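Local coordinates for tartrate dehydrogenase/decarboxylase (Pseudomonas putida, PDB 3FLK), which oxidises tartrate to oxaloglycolate with NAD, converts meso-tartrate to D-glycerate and oxidatively decarboxylates D-malate to pyruvate, at residues 278-283 with 309-314; 96-101 with 106-111; 25-30 with 300-305. The protein carries 1 engineered substitution. All blocks are in the same frame, centred on the assembly; numbering follows the deposited sequence.

How the interactions relate
All three contacts are buried, but interaction 2 is built round the oxalate, and its chemistry is charged and polar. Interactions 1 and 3 are mostly apolar. They share helix 299-313: interaction 1 uses its C-terminal part against a strand of the large sheet, interaction 3 its earlier turns against helix 17-35. Leu309 and Leu28 pack together where the two adjoin, and Ser304 OG probably hydrogen-bonds Glu281 O. Interactions 1 and 2 reach the same sheet and are joined by the salt bridge from Arg98 NH2 to Glu281 OE2 (2.8 Å). Interactions 2 and 3 share a sulfate, with Arg111 and Trp303 both bonded to it.

Interaction 1. Residues 278-283 with 309-314. With NAI (1,4-dihydronicotinamide adenine dinucleotide), chain F.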
loop_
_atom_site.group_PDB
_atom_site.type_symbol
_atom_site.label_atom_id
_atom_site.label_comp_id
_atom_site.label_asym_id
_atom_site.label_seq_id
_atom_site.Cartn_x
_atom_site.Cartn_y
_atom_site.Cartn_z
ATOM N N SER A 278 27.929 2.025 1.837
ATOM C CA SER A 278 26.494 2.261 1.794
ATOM C C SER A 278 26.117 2.875 0.445
ATOM O O SER A 278 26.984 3.361 -0.289
ATOM C CB SER A 278 26.064 3.161 2.951
ATOM O OG SER A 278 26.240 2.504 4.196
ATOM N N LEU A 279 24.827 2.840 0.120
ATOM C CA LEU A 279 24.341 3.310 -1.171
ATOM C C LEU A 279 23.279 4.390 -1.000
ATOM O O LEU A 279 22.356 4.256 -0.193
ATOM C CB LEU A 279 23.802 2.140 -2.003
ATOM C CG LEU A 279 23.338 2.419 -3.438
ATOM C CD1 LEU A 279 23.625 1.227 -4.324
ATOM C CD2 LEU A 279 21.860 2.777 -3.487
ATOM N N PHE A 280 23.417 5.459 -1.776
ATOM C CA PHE A 280 22.519 6.599 -1.675
ATOM C C PHE A 280 21.883 6.882 -3.032
ATOM O O PHE A 280 22.574 7.004 -4.045
ATOM C CB PHE A 280 23.258 7.814 -1.100
ATOM C CG PHE A 280 23.839 7.564 0.271
ATOM C CD1 PHE A 280 23.135 7.921 1.416
ATOM C CD2 PHE A 280 25.077 6.937 0.417
ATOM C CE1 PHE A 280 23.662 7.671 2.686
ATOM C CE2 PHE A 280 25.609 6.684 1.677
ATOM C CZ PHE A 280 24.902 7.053 2.812
ATOM N N GLU A 281 20.553 6.955 -3.032
ATOM C CA GLU A 281 19.759 7.002 -4.252
ATOM C C GLU A 281 18.412 7.668 -3.982
ATOM O O GLU A 281 17.956 7.706 -2.836
ATOM C CB GLU A 281 19.526 5.581 -4.793
ATOM C CG GLU A 281 18.684 4.700 -3.866
ATOM C CD GLU A 281 18.196 3.409 -4.497
ATOM O OE1 GLU A 281 18.064 3.331 -5.737
ATOM O OE2 GLU A 281 17.932 2.459 -3.733
ATOM N N PRO A 282 17.767 8.205 -5.033
ATOM C CA PRO A 282 16.375 8.606 -4.866
ATOM C C PRO A 282 15.449 7.408 -4.653
ATOM O O PRO A 282 15.792 6.280 -5.021
ATOM C CB PRO A 282 16.043 9.298 -6.189
ATOM C CG PRO A 282 17.055 8.829 -7.156
ATOM C CD PRO A 282 18.283 8.507 -6.381
ATOM N N VAL A 283 14.291 7.658 -4.049
ATOM C CA VAL A 283 13.240 6.648 -3.959
ATOM C C VAL A 283 12.733 6.278 -5.363
ATOM O O VAL A 283 12.505 5.102 -5.656
ATOM C CB VAL A 283 12.063 7.113 -3.057
ATOM C CG1 VAL A 283 10.898 6.128 -3.127
ATOM C CG2 VAL A 283 12.522 7.274 -1.611
ATOM N N LEU A 309 26.753 12.659 2.642
ATOM C CA LEU A 309 27.773 13.453 3.328
ATOM C C LEU A 309 27.606 13.380 4.840
ATOM O O LEU A 309 28.591 13.282 5.573
ATOM C CB LEU A 309 27.745 14.913 2.858
ATOM C CG LEU A 309 28.089 15.208 1.393
ATOM C CD1 LEU A 309 28.144 16.715 1.164
ATOM C CD2 LEU A 309 29.402 14.549 0.966
ATOM N N GLU A 310 26.356 13.420 5.294
ATOM C CA GLU A 310 26.031 13.282 6.710
ATOM C C GLU A 310 26.541 11.942 7.256
ATOM O O GLU A 310 27.129 11.892 8.339
ATOM C CB GLU A 310 24.520 13.421 6.922
ATOM C CG GLU A 310 24.089 13.582 8.379
ATOM C CD GLU A 310 22.589 13.772 8.533
ATOM O OE1 GLU A 310 21.816 13.003 7.921
ATOM O OE2 GLU A 310 22.177 14.691 9.275
ATOM N N PHE A 311 26.332 10.870 6.488
ATOM C CA PHE A 311 26.756 9.525 6.888
ATOM C C PHE A 311 28.276 9.321 6.836
ATOM O O PHE A 311 28.849 8.686 7.725
ATOM C CB PHE A 311 26.049 8.457 6.045
ATOM C CG PHE A 311 26.297 7.048 6.520
ATOM C CD1 PHE A 311 25.690 6.575 7.681
ATOM C CD2 PHE A 311 27.143 6.199 5.812
ATOM C CE1 PHE A 311 25.921 5.272 8.128
ATOM C CE2 PHE A 311 27.379 4.896 6.250
ATOM C CZ PHE A 311 26.767 4.434 7.410
ATOM N N LEU A 312 28.915 9.851 5.795
ATOM C CA LEU A 312 30.368 9.749 5.640
ATOM C C LEU A 312 31.132 10.610 6.642
ATOM O O LEU A 312 32.241 10.260 7.048
ATOM C CB LEU A 312 30.794 10.121 4.215
ATOM C CG LEU A 312 30.543 9.129 3.075
ATOM C CD1 LEU A 312 30.951 9.751 1.749
ATOM C CD2 LEU A 312 31.275 7.807 3.294
ATOM N N GLY A 313 30.531 11.728 7.041
ATOM C CA GLY A 313 31.189 12.704 7.908
ATOM C C GLY A 313 31.578 12.175 9.274
ATOM O O GLY A 313 32.691 12.427 9.748
ATOM N N GLN A 314 30.656 11.438 9.894
ATOM C CA GLN A 314 30.840 10.861 11.231
ATOM C C GLN A 314 31.132 11.921 12.294
ATOM O O GLN A 314 30.207 12.538 12.828
ATOM C CB GLN A 314 31.895 9.741 11.217
ATOM C CG GLN A 314 31.393 8.450 10.589
ATOM C CD GLN A 314 32.444 7.361 10.531
ATOM O OE1 GLN A 314 33.261 7.317 9.609
ATOM N NE2 GLN A 314 32.417 6.460 11.507
HETATM P PA NAI F . 9.162 5.560 -11.388
HETATM O O1A NAI F . 9.521 6.066 -10.043
HETATM O O2A NAI F . 10.324 5.513 -12.294
HETATM O O5B NAI F . 8.042 6.511 -12.023
HETATM C C5B NAI F . 6.739 6.614 -11.495
HETATM C C4B NAI F . 6.104 7.935 -11.918
HETATM O O4B NAI F . 6.697 9.001 -11.200
HETATM C C3B NAI F . 6.304 8.221 -13.399
HETATM O O3B NAI F . 5.115 8.776 -13.909
HETATM C C2B NAI F . 7.430 9.236 -13.425
HETATM O O2B NAI F . 7.314 10.138 -14.501
HETATM C C1B NAI F . 7.315 9.928 -12.077
HETATM N N9A NAI F . 8.638 10.323 -11.564
HETATM C C8A NAI F . 9.594 9.501 -11.023
HETATM N N7A NAI F . 10.657 10.260 -10.677
HETATM C C5A NAI F . 10.398 11.545 -10.986
HETATM C C6A NAI F . 11.138 12.715 -10.844
HETATM N N6A NAI F . 12.351 12.683 -10.298
HETATM N N1A NAI F . 10.594 13.912 -11.264
HETATM C C2A NAI F . 9.334 13.954 -11.821
HETATM N N3A NAI F . 8.607 12.785 -11.951
HETATM C C4A NAI F . 9.130 11.602 -11.547
HETATM O O3 NAI F . 8.479 4.108 -11.171
HETATM P PN NAI F . 7.797 3.149 -12.276
HETATM O O1N NAI F . 7.245 3.937 -13.398
HETATM O O2N NAI F . 6.869 2.269 -11.529
HETATM O O5D NAI F . 9.021 2.254 -12.793
HETATM C C5D NAI F . 9.844 2.651 -13.871
HETATM C C4D NAI F . 11.118 1.807 -13.894
HETATM O O4D NAI F . 11.941 2.145 -12.793
HETATM C C3D NAI F . 10.859 0.310 -13.790
HETATM O O3D NAI F . 11.774 -0.335 -14.643
HETATM C C2D NAI F . 11.177 -0.027 -12.344
HETATM O O2D NAI F . 11.628 -1.351 -12.187
HETATM C C1D NAI F . 12.267 0.989 -12.035
HETATM N N1N NAI F . 12.419 1.356 -10.614
HETATM C C2N NAI F . 13.683 1.330 -10.094
HETATM C C3N NAI F . 13.913 1.686 -8.770
HETATM C C7N NAI F . 15.326 1.909 -8.311
HETATM O O7N NAI F . 16.380 1.843 -9.246
HETATM N N7N NAI F . 15.560 2.163 -7.024
HETATM C C4N NAI F . 12.834 2.075 -7.976
HETATM C C5N NAI F . 11.547 2.105 -8.511
HETATM C C6N NAI F . 11.348 1.743 -9.844
#
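Phe311 of helix 299-313 meets Ser278 and Phe280 of strand 278-282, and carries this contact for the helix. Leu309, at the start of 309-314, turns away from the strand. Phe311 points at the strand. Its CB lies 3.7 Å from Phe280 CZ, so the far end of the Phe280 ring meets the root of Phe311. Phe311 CD2 is 3.8 Å from the same Phe280 CZ. The two side chains cross at about a right angle, and Phe311 CG lies in the plane of the Phe280 ring, at its edge. With CG anti to the backbone N (chi1 -172°), the Phe311 ring extends toward Ser278, whose OG is 3.4 Å from Phe311 CE2. That hydroxyl takes its hydrogen bond from Asn271 N. Arg274 forms a cation-pi contact with Phe311 and bonds its carbonyl. With an alanine here the CB contact to Phe280 would remain, but a gap is likely to open beside Ser278 OG, and Arg274 would probably lose its aromatic partner. Gly313 N still bonds Leu309 O (2.9 Å), and Gln314 leaves helical geometry with positive phi. On the strand, Glu281 serves the cofactor instead, its OE1 accepting a bond from NAI N7N at 3.0 Å. Strand 278-282 runs between strands 72-77 and 266-270, whose side chains also touch Phe280, while helix 317-336 packs against Leu309 and Glu310.

Interaction 2. Residues 96-101 with 106-111; sequences KFRREF and NIRPVR. With OXL (oxalate ion), chain G; SO4 (sulfate ion), chain J.
Arg98 meets Asn106 and Arg108 in a buried polar contact around a bound oxalate, between helix 94-100 and strand 105-111 of the large sheet. The two arginines approach at about a right angle, with guanidinium planes 65° apart. Their NH2 atoms lie 3.4 Å from each other, but both donate to the anion. Arg98 NH1 and NH2 grip oxalate O2 together, the latter at 3.0 Å, with O2 in the guanidinium plane. Arg108 NH1 and NH2 hold O4 in the same paired way, and NH2 adds a weak bond to O2. Both chains are extended from CG to NE (Arg98 chi3 172°), which carries the guanidinium groups to the anion. Asn106 ND2 lies over one face of the Arg98 group and bonds Asn136. Asn106 OD1 accepts from Arg108 NE at 3.2 Å, with the donor above the carbonyl plane. A water accepts from Arg108 NH2 at 2.6 Å and from Asn106 ND2, and weakly from Arg98 NH2. Bonds from Arg98 NE to Asn269 and Arg108 NH1 to Ser252 are likely to hold both groups in position. Arg111 NH1 and NH2 bond a sulfate, probably from the crystallisation liquor, NH1 to O4 at 2.8 Å. Arg134 of the same chain and Lys192 of the second subunit also bond the oxalate. Such an arginine cluster is characteristic of the substrate carboxylate site of isocitrate and isopropylmalate dehydrogenases.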
loop_
_atom_site.group_PDB
_atom_site.type_symbol
_atom_site.label_atom_id
_atom_site.label_comp_id
_atom_site.label_asym_id
_atom_site.label_seq_id
_atom_site.Cartn_x
_atom_site.Cartn_y
_atom_site.Cartn_z
ATOM N N LYS A 96 21.426 -6.733 -5.675
ATOM C CA LYS A 96 22.742 -7.293 -5.355
ATOM C C LYS A 96 23.569 -6.351 -4.474
ATOM O O LYS A 96 24.226 -6.804 -3.537
ATOM C CB LYS A 96 23.512 -7.668 -6.626
ATOM C CG LYS A 96 23.045 -8.967 -7.269
ATOM C CD LYS A 96 23.955 -9.391 -8.418
ATOM C CE LYS A 96 23.522 -10.735 -8.984
ATOM N NZ LYS A 96 24.306 -11.125 -10.188
ATOM N N PHE A 97 23.536 -5.051 -4.777
ATOM C CA PHE A 97 24.170 -4.038 -3.927
ATOM C C PHE A 97 23.620 -4.108 -2.503
ATOM O O PHE A 97 24.379 -4.186 -1.539
ATOM C CB PHE A 97 23.937 -2.612 -4.456
ATOM C CG PHE A 97 24.603 -2.307 -5.775
ATOM C CD1 PHE A 97 25.754 -2.972 -6.179
ATOM C CD2 PHE A 97 24.088 -1.309 -6.597
ATOM C CE1 PHE A 97 26.364 -2.665 -7.395
ATOM C CE2 PHE A 97 24.692 -0.993 -7.811
ATOM C CZ PHE A 97 25.833 -1.670 -8.209
ATOM N N ARG A 98 22.294 -4.073 -2.384
ATOM C CA ARG A 98 21.624 -4.039 -1.086
ATOM C C ARG A 98 21.922 -5.271 -0.236
ATOM O O ARG A 98 22.160 -5.159 0.966
ATOM C CB ARG A 98 20.112 -3.879 -1.266
ATOM C CG ARG A 98 19.677 -2.500 -1.742
ATOM C CD ARG A 98 18.184 -2.462 -2.005
ATOM N NE ARG A 98 17.700 -1.113 -2.291
ATOM C CZ ARG A 98 16.492 -0.833 -2.775
ATOM N NH1 ARG A 98 15.630 -1.810 -3.037
ATOM N NH2 ARG A 98 16.143 0.427 -3.006
ATOM N N ARG A 99 21.925 -6.439 -0.871
ATOM C CA ARG A 99 22.044 -7.703 -0.140
ATOM C C ARG A 99 23.486 -8.129 0.111
ATOM O O ARG A 99 23.832 -8.521 1.227
ATOM C CB ARG A 99 21.220 -8.799 -0.824
ATOM C CG ARG A 99 19.740 -8.454 -0.807
ATOM C CD ARG A 99 18.834 -9.501 -1.420
ATOM N NE ARG A 99 17.444 -9.091 -1.227
ATOM C CZ ARG A 99 16.395 -9.907 -1.196
ATOM N NH1 ARG A 99 16.542 -11.216 -1.357
ATOM N NH2 ARG A 99 15.186 -9.402 -0.998
ATOM N N GLU A 100 24.331 -8.025 -0.912
ATOM C CA GLU A 100 25.730 -8.433 -0.771
ATOM C C GLU A 100 26.592 -7.449 0.023
ATOM O O GLU A 100 27.604 -7.844 0.602
ATOM C CB GLU A 100 26.350 -8.769 -2.129
ATOM C CG GLU A 100 25.873 -10.116 -2.659
ATOM C CD GLU A 100 26.414 -10.454 -4.032
ATOM O OE1 GLU A 100 27.639 -10.319 -4.249
ATOM O OE2 GLU A 100 25.611 -10.879 -4.889
ATOM N N PHE A 101 26.187 -6.181 0.058
ATOM C CA PHE A 101 26.842 -5.201 0.922
ATOM C C PHE A 101 26.096 -5.031 2.243
ATOM O O PHE A 101 26.377 -4.109 3.012
ATOM C CB PHE A 101 27.024 -3.851 0.211
ATOM C CG PHE A 101 28.075 -3.866 -0.870
ATOM C CD1 PHE A 101 29.077 -4.837 -0.882
ATOM C CD2 PHE A 101 28.076 -2.895 -1.865
ATOM C CE1 PHE A 101 30.050 -4.854 -1.878
ATOM C CE2 PHE A 101 29.050 -2.900 -2.866
ATOM C CZ PHE A 101 30.038 -3.883 -2.870
ATOM N N ASN A 106 17.085 0.754 5.172
ATOM C CA ASN A 106 16.719 1.690 4.114
ATOM C C ASN A 106 15.947 2.860 4.721
ATOM O O ASN A 106 14.769 2.730 5.057
ATOM C CB ASN A 106 15.904 0.990 3.019
ATOM C CG ASN A 106 15.888 1.764 1.704
ATOM O OD1 ASN A 106 16.105 2.973 1.671
ATOM N ND2 ASN A 106 15.637 1.057 0.611
ATOM N N ILE A 107 16.635 3.989 4.874
ATOM C CA ILE A 107 16.079 5.188 5.506
ATOM C C ILE A 107 15.512 6.135 4.455
ATOM O O ILE A 107 16.231 6.574 3.557
ATOM C CB ILE A 107 17.151 5.941 6.349
ATOM C CG1 ILE A 107 17.674 5.063 7.492
ATOM C CG2 ILE A 107 16.600 7.262 6.891
ATOM C CD1 ILE A 107 16.665 4.822 8.620
ATOM N N ARG A 108 14.228 6.459 4.590
ATOM C CA ARG A 108 13.529 7.293 3.614
ATOM C C ARG A 108 12.664 8.358 4.308
ATOM O O ARG A 108 11.529 8.076 4.705
ATOM C CB ARG A 108 12.690 6.412 2.671
ATOM C CG ARG A 108 13.530 5.487 1.795
ATOM C CD ARG A 108 12.698 4.477 1.008
ATOM N NE ARG A 108 13.502 3.823 -0.025
ATOM C CZ ARG A 108 13.007 3.191 -1.090
ATOM N NH1 ARG A 108 11.697 3.113 -1.284
ATOM N NH2 ARG A 108 13.831 2.639 -1.970
ATOM N N PRO A 109 13.207 9.584 4.470
ATOM C CA PRO A 109 12.445 10.665 5.109
ATOM C C PRO A 109 11.310 11.215 4.246
ATOM O O PRO A 109 11.425 11.281 3.019
ATOM C CB PRO A 109 13.501 11.748 5.358
ATOM C CG PRO A 109 14.558 11.493 4.344
ATOM C CD PRO A 109 14.566 10.012 4.088
ATOM N N VAL A 110 10.220 11.596 4.906
ATOM C CA VAL A 110 9.053 12.173 4.251
ATOM C C VAL A 110 8.780 13.530 4.893
ATOM O O VAL A 110 8.629 13.624 6.113
ATOM C CB VAL A 110 7.812 11.248 4.376
ATOM C CG1 VAL A 110 6.591 11.885 3.742
ATOM C CG2 VAL A 110 8.084 9.882 3.750
ATOM N N ARG A 111 8.722 14.579 4.075
ATOM C CA ARG A 111 8.580 15.941 4.586
ATOM C C ARG A 111 7.827 16.854 3.624
ATOM O O ARG A 111 8.095 16.860 2.422
ATOM C CB ARG A 111 9.962 16.530 4.879
ATOM C CG ARG A 111 9.965 17.841 5.669
ATOM C CD ARG A 111 11.371 18.164 6.151
ATOM N NE ARG A 111 11.977 17.008 6.813
ATOM C CZ ARG A 111 13.277 16.729 6.821
ATOM N NH1 ARG A 111 14.141 17.519 6.202
ATOM N NH2 ARG A 111 13.710 15.643 7.446
HETATM C C1 OXL G . 11.476 -0.159 -5.353
HETATM C C2 OXL G . 12.168 0.543 -4.269
HETATM O O1 OXL G . 10.397 0.315 -5.787
HETATM O O2 OXL G . 13.233 0.075 -3.810
HETATM O O3 OXL G . 11.964 -1.216 -5.811
HETATM O O4 OXL G . 11.664 1.600 -3.822
HETATM S S SO4 J . 17.415 15.371 6.757
HETATM O O1 SO4 J . 16.359 14.361 6.773
HETATM O O2 SO4 J . 18.262 15.208 7.936
HETATM O O3 SO4 J . 18.230 15.221 5.557
HETATM O O4 SO4 J . 16.808 16.700 6.781
HETATM O O HOH W 1 16.424 3.050 -1.815
#

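Interaction 3. Residues 25-30 with 300-305. With SO4 (sulfate ion), chain J.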
loop_
_atom_site.group_PDB
_atom_site.type_symbol
_atom_site.label_atom_id
_atom_site.label_comp_id
_atom_site.label_asym_id
_atom_site.label_seq_id
_atom_site.Cartn_x
_atom_site.Cartn_y
_atom_site.Cartn_z
ATOM N N ILE A 25 25.782 15.574 -8.318
ATOM C CA ILE A 25 27.231 15.798 -8.286
ATOM C C ILE A 25 27.566 17.297 -8.301
ATOM O O ILE A 25 28.441 17.748 -7.560
ATOM C CB ILE A 25 27.949 15.038 -9.433
ATOM C CG1 ILE A 25 27.838 13.522 -9.209
ATOM C CG2 ILE A 25 29.424 15.458 -9.540
ATOM C CD1 ILE A 25 28.117 12.677 -10.443
ATOM N N ARG A 26 26.846 18.058 -9.126
ATOM C CA ARG A 26 27.004 19.513 -9.207
ATOM C C ARG A 26 26.882 20.170 -7.828
ATOM O O ARG A 26 27.762 20.931 -7.420
ATOM C CB ARG A 26 25.966 20.096 -10.170
ATOM C CG ARG A 26 26.093 21.586 -10.454
ATOM C CD ARG A 26 24.923 22.039 -11.313
ATOM N NE ARG A 26 25.199 23.277 -12.038
ATOM C CZ ARG A 26 24.519 23.681 -13.107
ATOM N NH1 ARG A 26 23.522 22.943 -13.586
ATOM N NH2 ARG A 26 24.838 24.823 -13.701
ATOM N N VAL A 27 25.797 19.864 -7.119
ATOM C CA VAL A 27 25.537 20.440 -5.797
ATOM C C VAL A 27 26.541 19.945 -4.749
ATOM O O VAL A 27 26.961 20.711 -3.873
ATOM C CB VAL A 27 24.080 20.175 -5.327
ATOM C CG1 VAL A 27 23.823 20.803 -3.956
ATOM C CG2 VAL A 27 23.078 20.709 -6.347
ATOM N N LEU A 28 26.919 18.669 -4.843
ATOM C CA LEU A 28 27.930 18.090 -3.950
ATOM C C LEU A 28 29.295 18.756 -4.123
ATOM O O LEU A 28 29.993 19.011 -3.139
ATOM C CB LEU A 28 28.058 16.580 -4.163
ATOM C CG LEU A 28 26.952 15.660 -3.633
ATOM C CD1 LEU A 28 27.157 14.251 -4.158
ATOM C CD2 LEU A 28 26.909 15.656 -2.116
ATOM N N GLU A 29 29.667 19.030 -5.373
ATOM C CA GLU A 29 30.928 19.712 -5.675
ATOM C C GLU A 29 30.922 21.159 -5.174
ATOM O O GLU A 29 31.947 21.663 -4.721
ATOM C CB GLU A 29 31.249 19.639 -7.174
ATOM C CG GLU A 29 31.778 18.270 -7.620
ATOM C CD GLU A 29 31.920 18.123 -9.132
ATOM O OE1 GLU A 29 31.216 18.829 -9.890
ATOM O OE2 GLU A 29 32.735 17.282 -9.568
ATOM N N ALA A 30 29.763 21.812 -5.243
ATOM C CA ALA A 30 29.587 23.150 -4.680
ATOM C C ALA A 30 29.672 23.123 -3.152
ATOM O O ALA A 30 30.247 24.026 -2.540
ATOM C CB ALA A 30 28.267 23.754 -5.134
ATOM N N ALA A 300 15.402 14.828 -5.214
ATOM C CA ALA A 300 15.576 13.515 -4.583
ATOM C C ALA A 300 17.029 13.053 -4.644
ATOM O O ALA A 300 17.589 12.609 -3.639
ATOM C CB ALA A 300 14.655 12.483 -5.225
HETATM N N MSE A 301 17.630 13.176 -5.826
HETATM C CA MSE A 301 19.038 12.855 -6.044
HETATM C C MSE A 301 19.952 13.719 -5.170
HETATM O O MSE A 301 20.875 13.206 -4.538
HETATM C CB MSE A 301 19.395 13.041 -7.523
HETATM C CG MSE A 301 20.770 12.528 -7.924
HETATM SE SE MSE A 301 20.805 10.586 -8.126
HETATM C CE MSE A 301 21.594 10.098 -6.422
ATOM N N ILE A 302 19.677 15.022 -5.137
ATOM C CA ILE A 302 20.495 15.988 -4.394
ATOM C C ILE A 302 20.413 15.755 -2.880
ATOM O O ILE A 302 21.436 15.708 -2.197
ATOM C CB ILE A 302 20.124 17.450 -4.766
ATOM C CG1 ILE A 302 20.529 17.739 -6.219
ATOM C CG2 ILE A 302 20.804 18.448 -3.827
ATOM C CD1 ILE A 302 19.736 18.854 -6.891
ATOM N N TRP A 303 19.194 15.600 -2.372
ATOM C CA TRP A 303 18.957 15.302 -0.959
ATOM C C TRP A 303 19.653 13.992 -0.556
ATOM O O TRP A 303 20.263 13.920 0.510
ATOM C CB TRP A 303 17.450 15.241 -0.685
ATOM C CG TRP A 303 17.028 15.213 0.773
ATOM C CD1 TRP A 303 17.820 14.999 1.872
ATOM C CD2 TRP A 303 15.694 15.364 1.269
ATOM N NE1 TRP A 303 17.061 15.027 3.018
ATOM C CE2 TRP A 303 15.752 15.245 2.677
ATOM C CE3 TRP A 303 14.451 15.590 0.662
ATOM C CZ2 TRP A 303 14.614 15.344 3.486
ATOM C CZ3 TRP A 303 13.320 15.689 1.466
ATOM C CH2 TRP A 303 13.412 15.566 2.864
ATOM N N SER A 304 19.580 12.975 -1.416
ATOM C CA SER A 304 20.323 11.719 -1.210
ATOM C C SER A 304 21.818 11.966 -1.022
ATOM O O SER A 304 22.467 11.298 -0.214
ATOM C CB SER A 304 20.117 10.753 -2.378
ATOM O OG SER A 304 18.789 10.273 -2.409
ATOM N N GLY A 305 22.350 12.927 -1.777
ATOM C CA GLY A 305 23.748 13.334 -1.667
ATOM C C GLY A 305 24.063 13.951 -0.321
ATOM O O GLY A 305 25.110 13.670 0.263
HETATM S S SO4 J . 17.415 15.371 6.757
HETATM O O1 SO4 J . 16.359 14.361 6.773
HETATM O O2 SO4 J . 18.262 15.208 7.936
HETATM O O3 SO4 J . 18.230 15.221 5.557
HETATM O O4 SO4 J . 16.808 16.700 6.781
#
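Val27 and Leu28 of helix 17-35 pack on Ile302 and Gly305 of helix 299-313. This is helix-on-helix packing that joins a helix near the N-terminus to one far along the chain, with helices 317-336 and 349-361 beside them. The apolar part is the Val27-Ile302 pair, whose side chains cross at about a right angle. Both branches of Val27 take part. Val27 CG1 lies 3.8 Å from Ile302 CG2, and Val27 CG2 is 3.9 Å from Ile302 CD1 and also touches Ile302 CG1. Ile302 CG2 stands anti to its backbone N, while CG1 is anti to the carbonyl carbon (chi1 -68°), and this spreads its two branches over the two methyls of Val27. Met326 of helix 317-336 touches Val27, Leu28 and Ile302. Leu360 and Ile356 of helix 349-361 add to Val27 and Ile302 respectively.

The second kind of contact is side chain against backbone. Leu28 CD2 lies 3.6 Å from Gly305 O and touches its carbonyl carbon as well. Gly305 has no side chain, and this lets the methyl come down on the helix backbone. The CA atoms of Leu28 and Gly305 are 6.7 Å apart, a close approach for two helices.

Among polar groups, Trp303 NE1 donates to sulfate O3 at 2.8 Å, in a fairly straight bond of 162°. The sulfate is probably from the crystallisation liquor. Ser304 OG lies by Glu281 O on the sheet. The joint at Val27 and Leu28 is thus apolar, resting on side chains fitted together and a glycine.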